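Local coordinates for protein interleukin-20 receptor subunit beta (Homo sapiens, PDB 6DF3) that serves as a shared cytokine receptor subunit, pairing with IL20RA to bind IL-19, IL-20 and IL-24, or with IL22RA1 to bind IL-20 and IL-24, at residues Met14-Trp20 against Gly60-Thr66; Gly38-Ser42 against Val73-Leu77; Thr105-Met109 against Ser182-Gln186; Gln128-Leu132 against Glu172-Ala177. The protein carries 1 engineered substitution. All coordinates share one frame. Residue numbers count along the deposited sequence, not the author numbering.

Interaction 1: residues Met14-Trp20 against Gly60-Thr66; sequences MKHLLMW and GPECDVT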
loop_
_atom_site.group_PDB
_atom_site.type_symbol
_atom_site.label_atom_id
_atom_site.label_comp_id
_atom_site.label_asym_id
_atom_site.label_seq_id
_atom_site.Cartn_x
_atom_site.Cartn_y
_atom_site.Cartn_z
ATOM N N MET C 14 2.268 6.171 -17.203
ATOM C CA MET C 14 2.487 6.663 -15.796
ATOM C C MET C 14 3.844 7.172 -15.451
ATOM O O MET C 14 4.115 7.396 -14.290
ATOM C CB MET C 14 2.030 5.625 -14.761
ATOM C CG MET C 14 0.566 5.308 -14.898
ATOM S SD MET C 14 -0.618 6.660 -14.405
ATOM C CE MET C 14 -0.526 6.480 -12.611
ATOM N N LYS C 15 4.699 7.440 -16.439
ATOM C CA LYS C 15 5.929 8.223 -16.219
ATOM C C LYS C 15 5.717 9.685 -16.664
ATOM O O LYS C 15 5.440 9.936 -17.858
ATOM C CB LYS C 15 7.064 7.626 -17.038
ATOM C CG LYS C 15 8.373 8.294 -16.714
ATOM C CD LYS C 15 9.490 7.807 -17.630
ATOM C CE LYS C 15 10.800 8.469 -17.225
ATOM N NZ LYS C 15 11.760 8.523 -18.358
ATOM N N HIS C 16 5.837 10.651 -15.753
ATOM C CA HIS C 16 5.563 12.041 -16.106
ATOM C C HIS C 16 6.805 12.899 -16.168
ATOM O O HIS C 16 7.465 13.147 -15.146
ATOM C CB HIS C 16 4.551 12.664 -15.162
ATOM C CG HIS C 16 3.582 11.698 -14.600
ATOM N ND1 HIS C 16 2.721 10.963 -15.391
ATOM C CD2 HIS C 16 3.299 11.364 -13.298
ATOM C CE1 HIS C 16 2.022 10.138 -14.607
ATOM N NE2 HIS C 16 2.346 10.369 -13.328
ATOM N N LEU C 17 7.059 13.419 -17.372
ATOM C CA LEU C 17 8.208 14.266 -17.678
ATOM C C LEU C 17 7.792 15.723 -17.855
ATOM O O LEU C 17 7.062 16.017 -18.760
ATOM C CB LEU C 17 8.851 13.787 -18.996
ATOM C CG LEU C 17 10.208 13.131 -19.066
ATOM C CD1 LEU C 17 10.750 13.051 -20.529
ATOM C CD2 LEU C 17 11.206 13.874 -18.199
ATOM N N LEU C 18 8.247 16.627 -17.003
ATOM C CA LEU C 18 8.055 18.062 -17.228
ATOM C C LEU C 18 9.187 18.532 -18.122
ATOM O O LEU C 18 10.294 17.994 -17.989
ATOM C CB LEU C 18 8.050 18.830 -15.912
ATOM C CG LEU C 18 7.929 20.365 -15.992
ATOM C CD1 LEU C 18 6.556 20.689 -16.521
ATOM C CD2 LEU C 18 8.159 20.986 -14.632
ATOM N N MET C 19 8.915 19.465 -19.058
ATOM C CA MET C 19 9.875 19.868 -20.173
ATOM C C MET C 19 9.671 21.313 -20.447
ATOM O O MET C 19 8.583 21.810 -20.241
ATOM C CB MET C 19 9.679 19.155 -21.522
ATOM C CG MET C 19 9.810 17.632 -21.423
ATOM S SD MET C 19 9.353 16.629 -22.885
ATOM C CE MET C 19 8.002 17.599 -23.566
ATOM N N TRP C 20 10.740 21.973 -20.849
ATOM C CA TRP C 20 10.714 23.394 -21.136
ATOM C C TRP C 20 11.824 23.673 -22.156
ATOM O O TRP C 20 12.679 22.830 -22.367
ATOM C CB TRP C 20 10.842 24.208 -19.830
ATOM C CG TRP C 20 12.034 23.835 -18.980
ATOM C CD1 TRP C 20 13.255 24.360 -19.074
ATOM C CD2 TRP C 20 12.101 22.865 -17.920
ATOM N NE1 TRP C 20 14.101 23.797 -18.165
ATOM C CE2 TRP C 20 13.420 22.872 -17.435
ATOM C CE3 TRP C 20 11.184 22.004 -17.339
ATOM C CZ2 TRP C 20 13.860 22.038 -16.384
ATOM C CZ3 TRP C 20 11.612 21.153 -16.302
ATOM C CH2 TRP C 20 12.944 21.191 -15.826
ATOM N N GLY C 60 19.505 19.419 -17.127
ATOM C CA GLY C 60 18.908 19.313 -18.478
ATOM C C GLY C 60 17.605 20.093 -18.515
ATOM O O GLY C 60 17.145 20.506 -17.459
ATOM N N PRO C 61 16.980 20.255 -19.711
ATOM C CA PRO C 61 15.731 21.016 -19.799
ATOM C C PRO C 61 14.471 20.129 -19.460
ATOM O O PRO C 61 13.410 20.288 -20.049
ATOM C CB PRO C 61 15.762 21.497 -21.252
ATOM C CG PRO C 61 16.403 20.345 -21.986
ATOM C CD PRO C 61 17.233 19.549 -20.988
ATOM N N GLU C 62 14.590 19.226 -18.482
ATOM C CA GLU C 62 13.493 18.377 -18.095
ATOM C C GLU C 62 13.617 17.849 -16.646
ATOM O O GLU C 62 14.601 18.087 -15.955
ATOM C CB GLU C 62 13.302 17.264 -19.145
ATOM C CG GLU C 62 14.377 16.214 -19.106
ATOM C CD GLU C 62 14.378 15.295 -20.326
ATOM O OE1 GLU C 62 14.302 15.792 -21.474
ATOM O OE2 GLU C 62 14.495 14.065 -20.134
ATOM N N CYS C 63 12.562 17.186 -16.185
ATOM C CA CYS C 63 12.484 16.632 -14.834
ATOM C C CYS C 63 11.450 15.528 -14.823
ATOM O O CYS C 63 10.279 15.766 -15.133
ATOM C CB CYS C 63 12.018 17.691 -13.836
ATOM S SG CYS C 63 11.870 17.127 -12.077
ATOM N N ASP C 64 11.874 14.340 -14.426
ATOM C CA ASP C 64 10.976 13.287 -14.086
ATOM C C ASP C 64 10.249 13.555 -12.730
ATOM O O ASP C 64 10.796 13.268 -11.664
ATOM C CB ASP C 64 11.724 11.951 -14.077
ATOM C CG ASP C 64 10.791 10.776 -13.982
ATOM O OD1 ASP C 64 9.616 10.989 -13.585
ATOM O OD2 ASP C 64 11.208 9.639 -14.316
ATOM N N VAL C 65 8.990 14.020 -12.782
ATOM C CA VAL C 65 8.206 14.346 -11.612
ATOM C C VAL C 65 7.292 13.188 -11.225
ATOM O O VAL C 65 6.324 13.345 -10.507
ATOM C CB VAL C 65 7.338 15.628 -11.846
ATOM C CG1 VAL C 65 8.207 16.820 -12.235
ATOM C CG2 VAL C 65 6.334 15.465 -12.950
ATOM N N THR C 66 7.554 12.009 -11.743
ATOM C CA THR C 66 6.716 10.854 -11.445
ATOM C C THR C 66 6.479 10.683 -9.947
ATOM O O THR C 66 5.365 10.507 -9.516
ATOM C CB THR C 66 7.350 9.614 -12.064
ATOM O OG1 THR C 66 7.478 9.806 -13.509
ATOM C CG2 THR C 66 6.527 8.326 -11.704
#
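Strands 15-19 and 62-64 run antiparallel, and their axes come within 4.7 Å. Most of the pairing is between backbone groups. Leu18 and Cys63 form a hydrogen-bonded pair: Leu18 N donates to Cys63 O at 2.9 Å, and Cys63 N donates to Leu18 O at 3.0 Å. Val65 N satisfies His16 O at 2.9 Å. Trp20 N reaches Pro61 O at 3.3 Å. His16 N finds a side chain instead, Thr66 OG1, at 2.9 Å. Thr66 OG1 in turn donates a very short hydrogen bond, 2.4 Å, to Asp64 OD1. Asp64 OD1 also accepts from Thr66 N at 2.9 Å, which makes an Asx turn where the strand gives way to loop. The His16 ring is held by Ser11. Lys15 NZ stays 4.2 Å from Asp64 OD2, beyond a salt bridge. Leu17 and Met19 use their backbone groups on Leu10 and Ser8 of strand 8-12. Packing adds to the polar net. One face of the Trp20 ring lies over the Pro61-Glu62 peptide. Leu18 and Cys63 point to the same side, where both touch Val34 of strand 31-37, and Cys63 is tied to Cys55 by a disulfide. The pairing joins strands B and E in the three-stranded sheet of a fibronectin type III sandwich, here the first of the receptor's two extracellular domains.

Interaction 2: residues Gly38-Ser42 against Val73-Leu77; sequences GEYES and VPYNL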
loop_
_atom_site.group_PDB
_atom_site.type_symbol
_atom_site.label_atom_id
_atom_site.label_comp_id
_atom_site.label_asym_id
_atom_site.label_seq_id
_atom_site.Cartn_x
_atom_site.Cartn_y
_atom_site.Cartn_z
ATOM N N GLY C 38 -0.292 19.966 -5.475
ATOM C CA GLY C 38 -1.460 19.155 -5.860
ATOM C C GLY C 38 -2.646 20.059 -5.750
ATOM O O GLY C 38 -2.526 21.208 -5.313
ATOM N N GLU C 39 -3.789 19.553 -6.138
ATOM C CA GLU C 39 -5.042 20.256 -5.974
ATOM C C GLU C 39 -5.345 20.640 -4.514
ATOM O O GLU C 39 -6.005 21.646 -4.266
ATOM C CB GLU C 39 -6.173 19.381 -6.483
ATOM C CG GLU C 39 -7.483 20.111 -6.527
ATOM C CD GLU C 39 -8.665 19.253 -7.022
ATOM O OE1 GLU C 39 -8.600 17.989 -7.013
ATOM O OE2 GLU C 39 -9.669 19.870 -7.466
ATOM N N TYR C 40 -4.987 19.784 -3.552
ATOM C CA TYR C 40 -5.143 20.173 -2.225
ATOM C C TYR C 40 -4.454 21.580 -2.020
ATOM O O TYR C 40 -5.089 22.528 -1.559
ATOM C CB TYR C 40 -4.510 19.192 -1.246
ATOM C CG TYR C 40 -4.625 19.711 0.186
ATOM C CD1 TYR C 40 -5.857 19.846 0.805
ATOM C CD2 TYR C 40 -3.527 20.144 0.868
ATOM C CE1 TYR C 40 -5.997 20.311 2.115
ATOM C CE2 TYR C 40 -3.637 20.653 2.180
ATOM C CZ TYR C 40 -4.874 20.753 2.776
ATOM O OH TYR C 40 -4.941 21.212 4.032
ATOM N N GLU C 41 -3.173 21.695 -2.349
ATOM C CA GLU C 41 -2.447 22.895 -2.027
ATOM C C GLU C 41 -3.004 24.096 -2.833
ATOM O O GLU C 41 -3.212 25.192 -2.313
ATOM C CB GLU C 41 -0.974 22.682 -2.224
ATOM C CG GLU C 41 -0.355 21.694 -1.210
ATOM C CD GLU C 41 -0.442 20.214 -1.567
ATOM O OE1 GLU C 41 -0.963 19.862 -2.662
ATOM O OE2 GLU C 41 -0.142 19.408 -0.681
ATOM N N SER C 42 -3.358 23.802 -4.072
ATOM C CA SER C 42 -3.963 24.698 -4.994
ATOM C C SER C 42 -5.216 25.362 -4.396
ATOM O O SER C 42 -5.351 26.559 -4.458
ATOM C CB SER C 42 -4.321 23.923 -6.246
ATOM O OG SER C 42 -4.337 24.804 -7.309
ATOM N N VAL C 73 -5.402 13.699 -9.243
ATOM C CA VAL C 73 -5.968 15.020 -9.178
ATOM C C VAL C 73 -5.021 15.946 -10.013
ATOM O O VAL C 73 -3.842 15.555 -10.308
ATOM C CB VAL C 73 -6.054 15.534 -7.708
ATOM C CG1 VAL C 73 -6.840 14.590 -6.799
ATOM C CG2 VAL C 73 -4.680 15.756 -7.099
ATOM N N PRO C 74 -5.516 17.152 -10.421
ATOM C CA PRO C 74 -4.650 18.056 -11.169
ATOM C C PRO C 74 -3.597 18.685 -10.289
ATOM O O PRO C 74 -3.913 19.088 -9.193
ATOM C CB PRO C 74 -5.603 19.179 -11.719
ATOM C CG PRO C 74 -6.866 19.038 -10.892
ATOM C CD PRO C 74 -6.900 17.650 -10.275
ATOM N N TYR C 75 -2.395 18.840 -10.841
ATOM C CA TYR C 75 -1.213 19.358 -10.206
ATOM C C TYR C 75 -0.719 20.590 -11.005
ATOM O O TYR C 75 -0.672 20.561 -12.215
ATOM C CB TYR C 75 -0.087 18.280 -10.222
ATOM C CG TYR C 75 -0.093 17.343 -9.076
ATOM C CD1 TYR C 75 -0.952 16.262 -9.080
ATOM C CD2 TYR C 75 0.761 17.514 -7.988
ATOM C CE1 TYR C 75 -0.998 15.349 -8.002
ATOM C CE2 TYR C 75 0.724 16.618 -6.890
ATOM C CZ TYR C 75 -0.155 15.525 -6.893
ATOM O OH TYR C 75 -0.206 14.554 -5.889
ATOM N N ASN C 76 -0.350 21.630 -10.301
ATOM C CA ASN C 76 0.407 22.721 -10.800
ATOM C C ASN C 76 1.858 22.414 -10.650
ATOM O O ASN C 76 2.277 21.834 -9.665
ATOM C CB ASN C 76 0.103 24.002 -10.000
ATOM C CG ASN C 76 -1.366 24.364 -10.014
ATOM O OD1 ASN C 76 -2.078 24.042 -10.947
ATOM N ND2 ASN C 76 -1.826 24.991 -8.934
ATOM N N LEU C 77 2.625 22.887 -11.609
ATOM C CA LEU C 77 4.068 22.722 -11.645
ATOM C C LEU C 77 4.669 24.075 -12.076
ATOM O O LEU C 77 4.069 24.804 -12.845
ATOM C CB LEU C 77 4.381 21.648 -12.646
ATOM C CG LEU C 77 4.046 20.218 -12.196
ATOM C CD1 LEU C 77 3.943 19.344 -13.430
ATOM C CD2 LEU C 77 5.177 19.753 -11.308
HETATM O O HOH W 1 -4.021 21.849 -9.026
#
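A side-chain hydrogen bond links segments 38-42 and 73-77: Asn76 ND2 donates to Ser42 OG at 3.0 Å. Asn76 ND2 also bonds to Gln37. A water gives a looser polar link: it donates to Pro74 O at 2.8 Å and has a weak contact with Ser42 OG at 3.4 Å. Within 38-42, Gly38 stands at the N-cap of helix 39-44. Ser42 N donates to Gly38 O at 3.0 Å to close the first turn. Gly38 N makes a weak bond to Glu41 OE1 at 2.9 Å. Gly38 has no side chain to return it, so this is not a capping box. The close aromatic contact is a CH-pi interaction: Gly38 CA sits 3.7 Å from the centroid of the Tyr75 ring, over its face. With no side chain on Gly38, the ring can come this near. The Tyr75 hydroxyl is held by Thr70. Van der Waals packing is modest. Glu39 OE1 lies 3.6 Å from Val73 CB and 3.7 Å from Pro74 CD. Tyr40 and Glu41 take no part across the two segments. Both hydrogen-bond to interleukin-24, which also packs on Glu39, Val73 and Tyr75. Gly38, Glu39 and Ser42 rest against 73-77. The contact thus places the helix start at the cytokine interface.

Interaction 3: residues Thr105-Met109 against Ser182-Gln186; sequences TRPGM and SAFSQ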
loop_
_atom_site.group_PDB
_atom_site.type_symbol
_atom_site.label_atom_id
_atom_site.label_comp_id
_atom_site.label_asym_id
_atom_site.label_seq_id
_atom_site.Cartn_x
_atom_site.Cartn_y
_atom_site.Cartn_z
ATOM N N THR C 105 0.103 3.062 -23.824
ATOM C CA THR C 105 0.381 2.411 -25.082
ATOM C C THR C 105 -0.104 0.960 -24.996
ATOM O O THR C 105 -0.446 0.399 -23.920
ATOM C CB THR C 105 1.876 2.579 -25.461
ATOM O OG1 THR C 105 2.681 2.391 -24.316
ATOM C CG2 THR C 105 2.196 4.014 -25.822
ATOM N N ARG C 106 -0.262 0.366 -26.154
ATOM C CA ARG C 106 -0.319 -1.060 -26.188
ATOM C C ARG C 106 1.000 -1.759 -25.679
ATOM O O ARG C 106 2.126 -1.321 -25.983
ATOM C CB ARG C 106 -0.740 -1.511 -27.543
ATOM C CG ARG C 106 0.215 -1.185 -28.643
ATOM C CD ARG C 106 -0.641 -0.839 -29.848
ATOM N NE ARG C 106 0.091 -0.881 -31.076
ATOM C CZ ARG C 106 -0.332 -0.319 -32.192
ATOM N NH1 ARG C 106 -1.469 0.384 -32.236
ATOM N NH2 ARG C 106 0.400 -0.451 -33.286
ATOM N N PRO C 107 0.842 -2.833 -24.833
ATOM C CA PRO C 107 2.031 -3.429 -24.231
ATOM C C PRO C 107 2.825 -4.227 -25.237
ATOM O O PRO C 107 2.227 -4.923 -26.074
ATOM C CB PRO C 107 1.446 -4.353 -23.113
ATOM C CG PRO C 107 0.069 -4.739 -23.626
ATOM C CD PRO C 107 -0.405 -3.473 -24.346
ATOM N N GLY C 108 4.155 -4.160 -25.127
ATOM C CA GLY C 108 5.055 -5.089 -25.831
ATOM C C GLY C 108 4.957 -6.478 -25.193
ATOM O O GLY C 108 4.448 -6.636 -24.061
ATOM N N MET C 109 5.431 -7.494 -25.896
ATOM C CA MET C 109 4.879 -8.837 -25.710
ATOM C C MET C 109 5.620 -9.790 -26.574
ATOM O O MET C 109 5.740 -9.546 -27.749
ATOM C CB MET C 109 3.401 -8.876 -26.143
ATOM C CG MET C 109 2.778 -10.257 -26.143
ATOM S SD MET C 109 1.551 -10.562 -27.438
ATOM C CE MET C 109 0.112 -9.862 -26.639
ATOM N N SER C 182 -5.430 0.312 -21.634
ATOM C CA SER C 182 -4.901 0.520 -22.993
ATOM C C SER C 182 -5.682 -0.243 -24.099
ATOM O O SER C 182 -6.512 -1.114 -23.836
ATOM C CB SER C 182 -3.423 0.107 -23.103
ATOM O OG SER C 182 -3.233 -1.290 -23.279
ATOM N N ALA C 183 -5.374 0.099 -25.346
ATOM C CA ALA C 183 -5.783 -0.678 -26.519
ATOM C C ALA C 183 -5.113 -2.043 -26.414
ATOM O O ALA C 183 -4.086 -2.171 -25.744
ATOM C CB ALA C 183 -5.330 0.021 -27.822
ATOM N N PHE C 184 -5.666 -3.045 -27.094
ATOM C CA PHE C 184 -4.983 -4.337 -27.232
ATOM C C PHE C 184 -3.743 -4.202 -28.111
ATOM O O PHE C 184 -3.687 -3.339 -28.977
ATOM C CB PHE C 184 -5.929 -5.411 -27.782
ATOM C CG PHE C 184 -6.870 -5.941 -26.745
ATOM C CD1 PHE C 184 -6.482 -7.013 -25.908
ATOM C CD2 PHE C 184 -8.112 -5.346 -26.539
ATOM C CE1 PHE C 184 -7.333 -7.502 -24.924
ATOM C CE2 PHE C 184 -8.971 -5.840 -25.546
ATOM C CZ PHE C 184 -8.585 -6.927 -24.747
ATOM N N SER C 185 -2.735 -5.033 -27.863
ATOM C CA SER C 185 -1.581 -5.135 -28.759
ATOM C C SER C 185 -1.990 -5.897 -30.038
ATOM O O SER C 185 -3.104 -6.456 -30.111
ATOM C CB SER C 185 -0.444 -5.898 -28.088
ATOM O OG SER C 185 -0.840 -7.260 -27.867
ATOM N N GLN C 186 -1.074 -5.967 -31.002
ATOM C CA GLN C 186 -1.282 -6.807 -32.184
ATOM C C GLN C 186 -1.513 -8.277 -31.761
ATOM O O GLN C 186 -0.808 -8.789 -30.885
ATOM C CB GLN C 186 -0.059 -6.735 -33.116
ATOM C CG GLN C 186 -0.067 -5.565 -34.104
ATOM C CD GLN C 186 -0.480 -5.963 -35.524
ATOM O OE1 GLN C 186 -0.591 -7.155 -35.857
ATOM N NE2 GLN C 186 -0.695 -4.956 -36.372
#
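No hydrogen bond crosses between 105-109 and 182-186. The contact is made by side chains meeting backbone oxygens and one another. The CA-to-CB bond of Arg106 points toward 182-186, and Arg106 CB lies 3.9 Å from Ala183 O and 3.8 Å from Phe184 O. Chi1 p directs the rest onward. The guanidinium runs on beyond contact range, so the aliphatic part of the side chain does the packing. With chi1 t, chi2 off-rotamer at -146° and chi3 m, Met109 brings its CE to 3.0 Å from Ser185 OG, a tight approach. Pro107 CD lies 3.7 Å from Ser182 OG, and Pro107 O lies 3.5 Å from Ser185 CB. Ser182 and Ser185 share the p rotamer. In it, Ser182 OG donates to Ala183 O at 2.8 Å and bonds to Thr173 N, while Ser185 OG bonds to Ala171 N. Ser182 CB comes within 3.1 Å of Thr105 O. The Phe184 side chain leaves on another side and makes a cation-pi contact with Lys170. Two serines bonded to the adjacent strand, with an aromatic ring meeting a basic side chain, recall the WSXWS box of class I cytokine receptors. Thr105 points away from the contact, and its hydroxyl meets Asn13. Segment 105-109 leads from strand 86-98 into strand 109-114. Segment 182-186 is an irregular part of strand 180-189 alongside strand 167-175, whose Ala171 touches both Pro107 and Met109.

Interaction 4: residues Gln128-Leu132 against Glu172-Ala177; sequences QFEFL and ETFVKA. Unlike the reference sequence in segment 172-177: Glu172 (reference Gln).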
loop_
_atom_site.group_PDB
_atom_site.type_symbol
_atom_site.label_atom_id
_atom_site.label_comp_id
_atom_site.label_asym_id
_atom_site.label_seq_id
_atom_site.Cartn_x
_atom_site.Cartn_y
_atom_site.Cartn_z
ATOM N N GLN C 128 2.142 0.260 -11.120
ATOM C CA GLN C 128 0.926 0.857 -11.509
ATOM C C GLN C 128 0.079 -0.037 -12.434
ATOM O O GLN C 128 -1.119 0.221 -12.507
ATOM C CB GLN C 128 1.145 2.250 -12.140
ATOM C CG GLN C 128 1.823 3.252 -11.180
ATOM C CD GLN C 128 0.837 3.866 -10.150
ATOM O OE1 GLN C 128 -0.384 3.497 -10.080
ATOM N NE2 GLN C 128 1.348 4.811 -9.359
ATOM N N PHE C 129 0.629 -1.091 -13.031
ATOM C CA PHE C 129 -0.062 -1.818 -14.109
ATOM C C PHE C 129 -0.380 -3.264 -13.864
ATOM O O PHE C 129 0.538 -4.075 -13.559
ATOM C CB PHE C 129 0.800 -1.836 -15.398
ATOM C CG PHE C 129 1.004 -0.474 -16.033
ATOM C CD1 PHE C 129 2.020 0.389 -15.560
ATOM C CD2 PHE C 129 0.259 -0.094 -17.138
ATOM C CE1 PHE C 129 2.240 1.640 -16.142
ATOM C CE2 PHE C 129 0.486 1.149 -17.741
ATOM C CZ PHE C 129 1.474 2.016 -17.229
ATOM N N GLU C 130 -1.631 -3.606 -14.187
ATOM C CA GLU C 130 -2.063 -5.005 -14.362
ATOM C C GLU C 130 -2.346 -5.299 -15.876
ATOM O O GLU C 130 -2.797 -4.387 -16.653
ATOM C CB GLU C 130 -3.317 -5.291 -13.522
ATOM C CG GLU C 130 -3.088 -5.343 -12.012
ATOM C CD GLU C 130 -4.404 -5.328 -11.212
ATOM O OE1 GLU C 130 -5.110 -6.368 -11.258
ATOM O OE2 GLU C 130 -4.746 -4.272 -10.576
ATOM N N PHE C 131 -2.068 -6.556 -16.266
ATOM C CA PHE C 131 -2.187 -7.037 -17.673
ATOM C C PHE C 131 -3.354 -8.007 -17.814
ATOM O O PHE C 131 -3.488 -8.971 -17.031
ATOM C CB PHE C 131 -0.916 -7.739 -18.184
ATOM C CG PHE C 131 0.296 -6.861 -18.202
ATOM C CD1 PHE C 131 1.074 -6.702 -17.058
ATOM C CD2 PHE C 131 0.658 -6.145 -19.369
ATOM C CE1 PHE C 131 2.205 -5.880 -17.067
ATOM C CE2 PHE C 131 1.799 -5.328 -19.396
ATOM C CZ PHE C 131 2.564 -5.183 -18.243
ATOM N N LEU C 132 -4.192 -7.696 -18.795
ATOM C CA LEU C 132 -5.217 -8.572 -19.325
ATOM C C LEU C 132 -4.703 -9.249 -20.572
ATOM O O LEU C 132 -4.217 -8.610 -21.483
ATOM C CB LEU C 132 -6.404 -7.744 -19.740
ATOM C CG LEU C 132 -7.755 -8.331 -19.450
ATOM C CD1 LEU C 132 -8.333 -7.476 -18.335
ATOM C CD2 LEU C 132 -8.654 -8.369 -20.704
ATOM N N GLU C 172 -3.337 -6.340 -23.116
ATOM C CA GLU C 172 -3.861 -5.028 -22.825
ATOM C C GLU C 172 -3.338 -4.696 -21.421
ATOM O O GLU C 172 -2.992 -5.601 -20.661
ATOM C CB GLU C 172 -5.371 -5.248 -22.760
ATOM C CG GLU C 172 -6.276 -4.060 -22.825
ATOM C CD GLU C 172 -7.715 -4.378 -22.390
ATOM O OE1 GLU C 172 -8.618 -3.579 -22.730
ATOM O OE2 GLU C 172 -7.975 -5.394 -21.706
ATOM N N THR C 173 -3.386 -3.429 -21.043
ATOM C CA THR C 173 -2.808 -2.968 -19.817
ATOM C C THR C 173 -4.014 -2.348 -19.027
ATOM O O THR C 173 -5.008 -1.938 -19.652
ATOM C CB THR C 173 -1.730 -1.975 -20.264
ATOM O OG1 THR C 173 -0.411 -2.354 -19.838
ATOM C CG2 THR C 173 -2.112 -0.620 -19.906
ATOM N N PHE C 174 -3.950 -2.336 -17.685
ATOM C CA PHE C 174 -4.988 -1.726 -16.793
ATOM C C PHE C 174 -4.316 -1.043 -15.609
ATOM O O PHE C 174 -3.428 -1.629 -15.031
ATOM C CB PHE C 174 -5.982 -2.741 -16.207
ATOM C CG PHE C 174 -6.966 -2.130 -15.232
ATOM C CD1 PHE C 174 -7.975 -1.263 -15.670
ATOM C CD2 PHE C 174 -6.873 -2.388 -13.866
ATOM C CE1 PHE C 174 -8.885 -0.674 -14.771
ATOM C CE2 PHE C 174 -7.780 -1.813 -12.954
ATOM C CZ PHE C 174 -8.792 -0.953 -13.397
ATOM N N VAL C 175 -4.779 0.172 -15.278
ATOM C CA VAL C 175 -4.152 1.098 -14.324
ATOM C C VAL C 175 -5.235 1.515 -13.295
ATOM O O VAL C 175 -6.076 2.439 -13.551
ATOM C CB VAL C 175 -3.539 2.346 -15.073
ATOM C CG1 VAL C 175 -2.979 3.385 -14.091
ATOM C CG2 VAL C 175 -2.395 1.929 -16.000
ATOM N N LYS C 176 -5.279 0.785 -12.152
ATOM C CA LYS C 176 -6.283 1.026 -11.100
ATOM C C LYS C 176 -6.380 2.518 -10.670
ATOM O O LYS C 176 -7.477 3.048 -10.567
ATOM C CB LYS C 176 -5.984 0.149 -9.910
ATOM C CG LYS C 176 -7.116 0.107 -8.899
ATOM C CD LYS C 176 -6.844 -0.889 -7.786
ATOM C CE LYS C 176 -7.025 -2.314 -8.281
ATOM N NZ LYS C 176 -6.880 -3.227 -7.119
ATOM N N ALA C 177 -5.243 3.206 -10.506
ATOM C CA ALA C 177 -5.227 4.600 -10.081
ATOM C C ALA C 177 -6.022 5.600 -10.938
ATOM O O ALA C 177 -6.393 6.674 -10.423
ATOM C CB ALA C 177 -3.832 5.105 -9.978
HETATM O O HOH W 2 -2.745 2.078 -10.698
#
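Four backbone hydrogen bonds join strands 130-132 and 172-175, the antiparallel C and F strands of the second fibronectin type III domain. Glu130 N donates to Phe174 O at 2.8 Å, and Phe174 N to Glu130 O at 2.6 Å. Leu132 N donates to Glu172 O at 3.1 Å, and Glu172 N to Leu132 O at 2.9 Å. Past the strand ends a water bridges the segments: it donates to Gln128 O and Gln128 OE1 and accepts from Ala177 N. Glu130 OE2 and Lys176 NZ are 4.2 Å apart, too far for a salt bridge. Lys176 also makes a weak hydrogen bond to interleukin-24. Glu172, glutamine in the reference sequence, shares a sheet face with Leu132, Glu130 and Phe174. Phe131 and Thr173 point to the other face. Phe129 CE2 packs on Val175 CG2 at 3.5 Å. Buried Thr173 OG1 has no polar partner and lies 3.6 Å from Phe129 CD2 and 3.7 Å from Phe131 CE2.

Interactions 1 and 2 belong to the first domain, interactions 3 and 4 to the second. Interactions 1 and 2 meet where Leu18 CD1 packs 4.3 Å from Leu77 CD1, between the two sheets of the sandwich. Interactions 3 and 4 are neighbours in one sheet: Ser182 N probably bonds to Thr173 O at 3.0 Å. The domains touch through interactions 1 and 4. Met14 CE lies 3.8 Å from Gln128 CD, and Met14 SD lies 4.1 Å from Val175 CG1. Interleukin-24 touches interaction 2 and Lys176 of interaction 4, whose centres are 24 Å apart. Neither interleukin-24 nor the other receptor chain touches interaction 1 or interaction 3.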